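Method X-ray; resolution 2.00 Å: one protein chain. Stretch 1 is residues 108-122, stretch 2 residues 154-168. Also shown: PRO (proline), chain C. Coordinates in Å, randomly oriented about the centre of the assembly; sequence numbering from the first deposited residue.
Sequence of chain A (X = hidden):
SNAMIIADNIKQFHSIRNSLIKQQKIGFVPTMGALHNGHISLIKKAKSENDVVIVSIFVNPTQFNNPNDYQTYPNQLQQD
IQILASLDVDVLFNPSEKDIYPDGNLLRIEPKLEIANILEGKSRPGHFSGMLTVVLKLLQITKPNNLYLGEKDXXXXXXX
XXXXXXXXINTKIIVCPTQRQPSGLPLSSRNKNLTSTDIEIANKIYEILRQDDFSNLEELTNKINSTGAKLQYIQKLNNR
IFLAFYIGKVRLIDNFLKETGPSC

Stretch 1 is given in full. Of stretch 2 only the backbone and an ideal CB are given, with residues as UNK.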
# COMPACT_ATOMS: atom_id res chain seq x y z
N ARG A 108 -3.19 5.25 -1.96
CA ARG A 108 -4.25 4.29 -1.72
C ARG A 108 -3.87 2.94 -2.26
O ARG A 108 -3.21 2.85 -3.30
CB ARG A 108 -5.54 4.74 -2.43
CG ARG A 108 -6.09 6.06 -1.94
CD ARG A 108 -6.86 6.72 -3.03
NE ARG A 108 -7.02 8.14 -2.78
CZ ARG A 108 -8.04 8.86 -3.25
NH1 ARG A 108 -8.97 8.27 -3.98
NH2 ARG A 108 -8.12 10.15 -2.98
N ILE A 109 -4.30 1.90 -1.57
CA ILE A 109 -4.20 0.55 -2.08
C ILE A 109 -5.37 0.32 -3.02
O ILE A 109 -6.53 0.51 -2.63
CB ILE A 109 -4.25 -0.50 -0.96
CG1 ILE A 109 -2.99 -0.42 -0.11
CG2 ILE A 109 -4.37 -1.88 -1.55
CD1 ILE A 109 -1.75 -0.87 -0.84
N GLU A 110 -5.07 -0.07 -4.26
CA GLU A 110 -6.07 -0.26 -5.30
C GLU A 110 -6.09 -1.73 -5.66
O GLU A 110 -5.06 -2.27 -6.09
CB GLU A 110 -5.65 0.53 -6.54
CG GLU A 110 -6.77 0.97 -7.45
CD GLU A 110 -7.63 2.06 -6.84
OE1 GLU A 110 -7.15 3.21 -6.70
OE2 GLU A 110 -8.79 1.76 -6.51
N PRO A 111 -7.23 -2.41 -5.50
CA PRO A 111 -7.24 -3.82 -5.82
C PRO A 111 -7.58 -4.05 -7.30
O PRO A 111 -8.61 -3.62 -7.80
CB PRO A 111 -8.36 -4.38 -4.94
CG PRO A 111 -9.18 -3.17 -4.45
CD PRO A 111 -8.56 -1.93 -5.06
N LYS A 112 -6.70 -4.73 -8.01
CA LYS A 112 -7.01 -5.10 -9.41
C LYS A 112 -7.06 -6.61 -9.52
O LYS A 112 -6.05 -7.26 -9.82
CB LYS A 112 -5.98 -4.51 -10.37
CG LYS A 112 -6.12 -3.00 -10.54
CD LYS A 112 -7.58 -2.64 -10.83
CE LYS A 112 -7.79 -1.15 -10.83
NZ LYS A 112 -6.93 -0.50 -11.85
N LEU A 113 -8.23 -7.17 -9.20
CA LEU A 113 -8.45 -8.60 -9.29
C LEU A 113 -9.93 -8.94 -9.20
O LEU A 113 -10.74 -8.13 -8.77
CB LEU A 113 -7.67 -9.38 -8.22
CG LEU A 113 -7.37 -8.90 -6.79
CD1 LEU A 113 -8.21 -7.74 -6.27
CD2 LEU A 113 -7.39 -10.07 -5.81
N GLU A 114 -10.27 -10.16 -9.61
CA GLU A 114 -11.67 -10.56 -9.77
C GLU A 114 -12.53 -10.44 -8.52
O GLU A 114 -13.61 -9.83 -8.54
CB GLU A 114 -11.75 -11.97 -10.34
CG GLU A 114 -12.00 -11.98 -11.83
CD GLU A 114 -13.35 -11.38 -12.19
OE1 GLU A 114 -13.39 -10.21 -12.65
OE2 GLU A 114 -14.38 -12.07 -12.00
N ILE A 115 -12.05 -11.01 -7.43
CA ILE A 115 -12.82 -11.00 -6.20
C ILE A 115 -13.21 -9.58 -5.77
O ILE A 115 -14.18 -9.39 -5.06
CB ILE A 115 -12.08 -11.70 -5.05
CG1 ILE A 115 -13.04 -11.99 -3.89
CG2 ILE A 115 -10.89 -10.86 -4.58
CD1 ILE A 115 -14.30 -12.73 -4.31
N ALA A 116 -12.46 -8.59 -6.22
CA ALA A 116 -12.75 -7.21 -5.84
C ALA A 116 -13.76 -6.55 -6.75
O ALA A 116 -14.28 -5.48 -6.43
CB ALA A 116 -11.48 -6.39 -5.82
N ASN A 117 -14.02 -7.20 -7.89
CA ASN A 117 -14.83 -6.63 -8.95
C ASN A 117 -16.28 -7.10 -8.95
O ASN A 117 -17.09 -6.64 -9.76
CB ASN A 117 -14.24 -6.97 -10.32
CG ASN A 117 -12.98 -6.21 -10.62
OD1 ASN A 117 -12.75 -5.13 -10.08
ND2 ASN A 117 -12.16 -6.76 -11.50
N ILE A 118 -16.59 -8.04 -8.06
CA ILE A 118 -17.93 -8.61 -7.99
C ILE A 118 -18.58 -8.34 -6.64
O ILE A 118 -17.93 -7.83 -5.72
CB ILE A 118 -17.89 -10.13 -8.22
CG1 ILE A 118 -16.92 -10.79 -7.23
CG2 ILE A 118 -17.50 -10.45 -9.71
CD1 ILE A 118 -17.02 -12.32 -7.14
N LEU A 119 -19.88 -8.67 -6.55
CA LEU A 119 -20.60 -8.60 -5.29
C LEU A 119 -20.36 -7.27 -4.60
O LEU A 119 -20.64 -6.21 -5.16
CB LEU A 119 -20.19 -9.78 -4.40
CG LEU A 119 -20.47 -11.14 -5.05
CD1 LEU A 119 -19.78 -12.32 -4.33
CD2 LEU A 119 -21.98 -11.37 -5.17
N GLU A 120 -19.81 -7.31 -3.39
CA GLU A 120 -19.64 -6.09 -2.63
C GLU A 120 -18.77 -5.03 -3.37
O GLU A 120 -19.06 -3.82 -3.37
CB GLU A 120 -19.10 -6.45 -1.27
CG GLU A 120 -19.52 -5.54 -0.16
CD GLU A 120 -21.02 -5.49 0.12
OE1 GLU A 120 -21.88 -6.17 -0.52
OE2 GLU A 120 -21.33 -4.73 1.03
N GLY A 121 -17.73 -5.50 -4.04
CA GLY A 121 -16.86 -4.59 -4.77
C GLY A 121 -17.58 -3.80 -5.86
O GLY A 121 -17.28 -2.63 -6.12
N LYS A 122 -18.54 -4.45 -6.51
CA LYS A 122 -19.25 -3.82 -7.62
C LYS A 122 -20.36 -2.94 -7.06
O LYS A 122 -20.64 -1.84 -7.56
CB LYS A 122 -19.86 -4.90 -8.53
CG LYS A 122 -20.60 -4.35 -9.73
CD LYS A 122 -21.19 -5.47 -10.56
CE LYS A 122 -20.56 -5.51 -11.94
NZ LYS A 122 -21.27 -6.43 -12.86
N UNK A 154 -16.90 -11.69 3.72
CA UNK A 154 -16.09 -12.74 3.07
C UNK A 154 -15.01 -12.23 2.13
O UNK A 154 -13.85 -12.70 2.14
CB UNK A 154 -17.01 -13.68 2.28
N UNK A 155 -15.41 -11.30 1.27
CA UNK A 155 -14.47 -10.72 0.31
C UNK A 155 -13.37 -9.93 1.03
O UNK A 155 -12.18 -10.03 0.69
CB UNK A 155 -15.21 -9.82 -0.68
N UNK A 156 -13.78 -9.16 2.03
CA UNK A 156 -12.86 -8.49 2.95
C UNK A 156 -11.78 -9.46 3.47
O UNK A 156 -10.59 -9.14 3.44
CB UNK A 156 -13.64 -7.89 4.12
N UNK A 157 -12.19 -10.62 3.98
CA UNK A 157 -11.21 -11.60 4.47
C UNK A 157 -10.19 -11.99 3.39
O UNK A 157 -8.97 -11.93 3.62
CB UNK A 157 -11.93 -12.85 4.97
N UNK A 158 -10.69 -12.37 2.21
CA UNK A 158 -9.84 -12.80 1.09
C UNK A 158 -8.88 -11.69 0.68
O UNK A 158 -7.69 -11.93 0.47
CB UNK A 158 -10.70 -13.22 -0.11
N UNK A 159 -9.40 -10.48 0.60
CA UNK A 159 -8.60 -9.33 0.25
C UNK A 159 -7.53 -9.05 1.31
O UNK A 159 -6.39 -8.73 0.99
CB UNK A 159 -9.50 -8.11 0.06
N UNK A 160 -7.89 -9.19 2.59
CA UNK A 160 -6.91 -8.91 3.61
C UNK A 160 -5.81 -10.01 3.61
O UNK A 160 -4.65 -9.73 3.90
CB UNK A 160 -7.59 -8.81 4.98
N UNK A 161 -6.18 -11.23 3.25
CA UNK A 161 -5.18 -12.31 3.21
C UNK A 161 -4.21 -12.00 2.08
O UNK A 161 -3.01 -12.23 2.20
CB UNK A 161 -5.83 -13.68 3.01
N UNK A 162 -4.73 -11.43 0.99
CA UNK A 162 -3.87 -11.09 -0.15
C UNK A 162 -2.94 -9.92 0.22
O UNK A 162 -1.75 -9.93 -0.08
CB UNK A 162 -4.72 -10.73 -1.37
N UNK A 163 -3.50 -8.92 0.91
CA UNK A 163 -2.74 -7.78 1.44
C UNK A 163 -1.57 -8.20 2.33
O UNK A 163 -0.47 -7.66 2.23
CB UNK A 163 -3.67 -6.86 2.23
N UNK A 164 -1.83 -9.13 3.23
CA UNK A 164 -0.83 -9.58 4.22
C UNK A 164 0.31 -10.33 3.51
O UNK A 164 1.49 -10.17 3.85
CB UNK A 164 -1.48 -10.48 5.28
N UNK A 165 -0.07 -11.08 2.48
CA UNK A 165 0.86 -11.82 1.65
C UNK A 165 1.74 -10.89 0.79
O UNK A 165 2.97 -11.04 0.70
CB UNK A 165 0.09 -12.79 0.75
N UNK A 166 1.09 -9.94 0.14
CA UNK A 166 1.74 -9.07 -0.85
C UNK A 166 2.67 -8.07 -0.20
O UNK A 166 3.68 -7.69 -0.79
CB UNK A 166 0.69 -8.33 -1.68
N UNK A 167 2.35 -7.65 1.01
CA UNK A 167 3.19 -6.67 1.67
C UNK A 167 3.91 -7.23 2.87
O UNK A 167 4.24 -6.51 3.82
CB UNK A 167 2.35 -5.46 2.09
N UNK A 168 4.11 -8.54 2.83
CA UNK A 168 5.01 -9.24 3.74
C UNK A 168 4.80 -8.89 5.19
O UNK A 168 5.74 -8.59 5.92
CB UNK A 168 6.46 -8.94 3.36
N PRO C . -18.03 -3.14 7.74
CA PRO C . -17.22 -2.27 6.90
C PRO C . -18.09 -1.19 6.26
O PRO C . -19.32 -1.26 6.37
CB PRO C . -16.67 -3.22 5.84
CG PRO C . -16.58 -4.54 6.54
CD PRO C . -17.74 -4.57 7.51

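Stretch 2 is helical from 154 to 166, and its residues meet stretch 1 along one side. At position 154 the ideal CB has nothing of stretch 1 within 5.5 Å, so almost any helix-compatible residue would suit; Tyr 154 is deposited and makes no contact with stretch 1.

Position 155 is far more restrictive. Its CB points toward stretch 1 and lies 4.4 Å from Ile 115 CG1. Beyond lie two carbonyl oxygens, Ile 115 O and Ile 118 O, and the amide Glu 120 N at the start of a helix. A side chain carrying both donor and acceptor is favoured, and an amide long enough to reach past Ile 115 fits best. The residue is Gln 155. With chi1 m and chi2 t, it extends so that NE2 donates to Ile 115 O (2.7 Å) and to Ile 118 O (2.9 Å), while OE1 accepts from Glu 120 N (3.0 Å). One amide group thus ties together the segment from 115 to 120, and its aliphatic part packs as well, CG lying 3.8 Å from Ile 115 CD1.

Positions 156 and 157 are out of reach of stretch 1, which sets no preference there. Gln 156 instead approaches the bound proline, its OE1 3.1 Å from CG of the ligand, and Val 157 follows.

At 158 CB again points toward stretch 1, 4.6 Å from Ile 115 CG1. An apolar side chain such as leucine, isoleucine or methionine would suit. Met 158, present as selenomethionine, places SE 3.8 Å from Ile 115 CG1.

Position 159 has a sideways CB, but Leu 113, Ile 115 and Ala 116 offer an apolar surface that a branched or flexible aliphatic chain could reach. Leu 159 (m, t) does so: its CD2 lies 3.7 Å from Ile 115 CG2, 4.1 Å from Leu 113 CD1 and 4.3 Å from Ala 116 CB.

Positions 160 and 161 are out of reach and hold Ile 160 and Lys 161. At 162 CB points toward stretch 1, 5.2 Å from Leu 113 CD2, leaving room for polar or apolar chains. Gln 162 turns to position 166 of its own helix.

Position 163 is sideways, yet a leucine, isoleucine or methionine could reach Ile 109. Leu 163 brings CD1 to 4.4 Å from Ile 109 CG2.

Positions 164, 165 and 166 are out of reach of stretch 1, which sets no preference; they hold Val 164, Lys 165 and Asp 166, and Asp 166 OD2 accepts from Gln 162 NE2 (2.8 Å). At 167 the backbone leaves helical angles and CB points toward stretch 1; a large apolar group could span the gap to Ile 109. Phe 167 lays its ring obliquely, CE2 3.9 Å from Ile 109 CD1. Position 168, out of reach, is Phe 168.

Stretch 2 154-168: YQQVMLIKQLVKDFF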
# COMPACT_ATOMS: atom_id res chain seq x y z
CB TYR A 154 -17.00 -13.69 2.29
CG TYR A 154 -16.35 -15.02 2.02
CD1 TYR A 154 -16.35 -16.01 3.00
CD2 TYR A 154 -15.74 -15.29 0.80
CE1 TYR A 154 -15.76 -17.25 2.77
CE2 TYR A 154 -15.15 -16.53 0.55
CZ TYR A 154 -15.16 -17.50 1.54
OH TYR A 154 -14.58 -18.73 1.33
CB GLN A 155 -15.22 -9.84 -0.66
CG GLN A 155 -16.02 -10.63 -1.69
CD GLN A 155 -16.95 -9.72 -2.47
OE1 GLN A 155 -18.01 -9.30 -1.98
NE2 GLN A 155 -16.54 -9.37 -3.69
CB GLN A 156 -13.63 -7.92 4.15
CG GLN A 156 -12.71 -7.28 5.18
CD GLN A 156 -13.43 -6.32 6.07
OE1 GLN A 156 -13.66 -5.16 5.71
NE2 GLN A 156 -13.81 -6.80 7.24
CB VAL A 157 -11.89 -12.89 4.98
CG1 VAL A 157 -10.85 -13.98 5.19
CG2 VAL A 157 -12.64 -12.63 6.27
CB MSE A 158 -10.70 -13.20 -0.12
CG MSE A 158 -11.66 -14.34 0.15
SE MSE A 158 -12.65 -14.87 -1.47
CE MSE A 158 -11.16 -15.25 -2.68
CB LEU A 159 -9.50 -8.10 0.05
CG LEU A 159 -10.38 -8.11 -1.19
CD1 LEU A 159 -11.25 -6.86 -1.24
CD2 LEU A 159 -9.47 -8.23 -2.43
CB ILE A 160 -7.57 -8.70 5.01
CG1 ILE A 160 -8.35 -7.38 5.05
CG2 ILE A 160 -6.52 -8.75 6.15
CD1 ILE A 160 -9.15 -7.21 6.35
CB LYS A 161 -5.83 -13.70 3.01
CG LYS A 161 -6.64 -14.22 4.21
CD LYS A 161 -7.32 -15.57 3.89
CE LYS A 161 -7.80 -16.30 5.15
NZ LYS A 161 -8.58 -17.56 4.79
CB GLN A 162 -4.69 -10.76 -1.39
CG GLN A 162 -3.84 -10.52 -2.63
CD GLN A 162 -3.17 -11.78 -3.13
OE1 GLN A 162 -3.81 -12.82 -3.24
NE2 GLN A 162 -1.88 -11.70 -3.43
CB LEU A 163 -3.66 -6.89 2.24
CG LEU A 163 -3.03 -5.62 2.78
CD1 LEU A 163 -2.93 -4.55 1.68
CD2 LEU A 163 -3.78 -5.10 4.05
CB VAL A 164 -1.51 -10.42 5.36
CG1 VAL A 164 -0.54 -11.36 6.05
CG2 VAL A 164 -2.17 -9.49 6.38
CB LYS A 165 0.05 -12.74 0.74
CG LYS A 165 0.88 -13.62 -0.18
CD LYS A 165 -0.01 -14.37 -1.17
CE LYS A 165 0.71 -15.56 -1.78
NZ LYS A 165 -0.25 -16.46 -2.49
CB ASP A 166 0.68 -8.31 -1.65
CG ASP A 166 0.42 -8.95 -3.01
OD1 ASP A 166 1.39 -9.31 -3.72
OD2 ASP A 166 -0.77 -9.08 -3.37
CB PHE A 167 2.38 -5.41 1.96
CG PHE A 167 1.80 -4.82 0.71
CD1 PHE A 167 2.65 -4.28 -0.26
CD2 PHE A 167 0.45 -4.89 0.45
CE1 PHE A 167 2.16 -3.76 -1.45
CE2 PHE A 167 -0.07 -4.37 -0.75
CZ PHE A 167 0.78 -3.81 -1.70
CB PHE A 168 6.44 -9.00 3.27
CG PHE A 168 6.63 -9.38 1.83
CD1 PHE A 168 6.90 -10.69 1.47
CD2 PHE A 168 6.49 -8.44 0.82
CE1 PHE A 168 7.05 -11.06 0.14
CE2 PHE A 168 6.63 -8.81 -0.52
CZ PHE A 168 6.92 -10.12 -0.85
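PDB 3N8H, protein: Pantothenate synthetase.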